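PDB 3O2P: cell division control protein 53 from Saccharomyces cerevisiae, which acts as the cullin scaffold of SCF E3 ubiquitin ligases that mark target proteins for proteasomal degradation, this chain being its C-terminal neddylation domain. Local coordinates for residues 56-59 against 60-63. Sequence-based numbering, arbitrary orientation.
Sequences NAKV and SMVK
K58 and M61 meet at the first turn of helix 59-71, where the methionine runs back toward the residue before the helix and crosses its side chain at a slant. The M61 thioether reaches the backbone amide of K58: N to SD is 3.5 Å with an N-H...S angle of 168°, a straight but weak hydrogen bond. Chi1 of M61 (-63°) sets CG anti to the carbonyl carbon, and the extended chain beyond it carries SD to the K58 amide and CE to 4.0 Å from K58 CG. Past that point the lysine bends at chi2 and takes its ammonium end off from 60-63. An alanine in place of M61 would probably leave the K58 amide without its weak partner and open a gap beside the K58 aliphatic chain. The K58 carbonyl starts the helical bonding: V62 N donates to K58 O at 3.1 Å, in the carbonyl plane, while M61 N makes a weak, bent bond to the same oxygen (125°). One residue on, K63 N donates to V59 O over 2.8 Å, almost in line with the carbonyl. On that side V59 and K63 run in parallel, V59 CG1 being 3.8 Å from K63 CD; outside this contact, K63 NZ forms a salt bridge with an acidic side chain on the chain of another protein. A57 CB approaches V62 CG2 at 4.2 Å, an apolar contact backed by L24 and I28 of helix 8-35, while V59 and V62 also pack on I48 of helix 40-51. The i to i+4 bonds that begin at K58, the N-cap residue, identify a helix N-terminus, here opening the third helix of the winged-helix fold of the cullin neddylation domain.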
# COMPACT_ATOMS: atom_id res chain seq x y z
N ASN B 56 -16.49 -26.58 -10.80
CA ASN B 56 -15.68 -25.88 -11.78
C ASN B 56 -15.26 -24.48 -11.30
O ASN B 56 -15.99 -23.50 -11.47
CB ASN B 56 -16.40 -25.80 -13.13
CG ASN B 56 -15.55 -25.12 -14.18
OD1 ASN B 56 -15.95 -24.11 -14.77
ND2 ASN B 56 -14.36 -25.66 -14.41
N ALA B 57 -14.08 -24.41 -10.71
CA ALA B 57 -13.57 -23.17 -10.15
C ALA B 57 -13.19 -22.19 -11.25
O ALA B 57 -12.41 -22.52 -12.15
CB ALA B 57 -12.38 -23.45 -9.25
N LYS B 58 -13.74 -20.98 -11.19
CA LYS B 58 -13.36 -19.91 -12.10
C LYS B 58 -12.14 -19.18 -11.54
O LYS B 58 -11.96 -19.11 -10.32
CB LYS B 58 -14.51 -18.92 -12.28
CG LYS B 58 -15.74 -19.48 -12.96
CD LYS B 58 -15.46 -19.90 -14.40
CE LYS B 58 -16.74 -20.45 -15.03
NZ LYS B 58 -16.61 -20.57 -16.51
N VAL B 59 -11.32 -18.63 -12.43
CA VAL B 59 -10.10 -17.95 -12.01
C VAL B 59 -10.43 -16.85 -11.00
O VAL B 59 -9.76 -16.70 -9.98
CB VAL B 59 -9.35 -17.35 -13.22
CG1 VAL B 59 -8.22 -16.44 -12.76
CG2 VAL B 59 -8.83 -18.47 -14.12
N SER B 60 -11.49 -16.10 -11.29
CA SER B 60 -11.90 -15.01 -10.42
C SER B 60 -12.20 -15.50 -9.01
O SER B 60 -11.96 -14.79 -8.04
CB SER B 60 -13.11 -14.29 -11.01
OG SER B 60 -14.25 -15.12 -10.99
N MET B 61 -12.74 -16.71 -8.90
CA MET B 61 -13.00 -17.27 -7.58
C MET B 61 -11.70 -17.61 -6.88
O MET B 61 -11.55 -17.37 -5.68
CB MET B 61 -13.85 -18.54 -7.67
CG MET B 61 -15.21 -18.33 -8.24
SD MET B 61 -15.94 -19.92 -8.62
CE MET B 61 -17.50 -19.39 -9.34
N VAL B 62 -10.78 -18.19 -7.64
CA VAL B 62 -9.49 -18.58 -7.08
C VAL B 62 -8.71 -17.36 -6.58
O VAL B 62 -8.12 -17.38 -5.50
CB VAL B 62 -8.64 -19.38 -8.07
CG1 VAL B 62 -7.28 -19.73 -7.44
CG2 VAL B 62 -9.37 -20.65 -8.46
N LYS B 63 -8.73 -16.29 -7.37
CA LYS B 63 -8.07 -15.05 -7.00
C LYS B 63 -8.65 -14.42 -5.74
O LYS B 63 -7.89 -13.91 -4.91
CB LYS B 63 -8.11 -14.07 -8.17
CG LYS B 63 -7.39 -14.61 -9.38
CD LYS B 63 -7.19 -13.55 -10.44
CE LYS B 63 -6.31 -12.44 -9.92
NZ LYS B 63 -6.30 -11.29 -10.85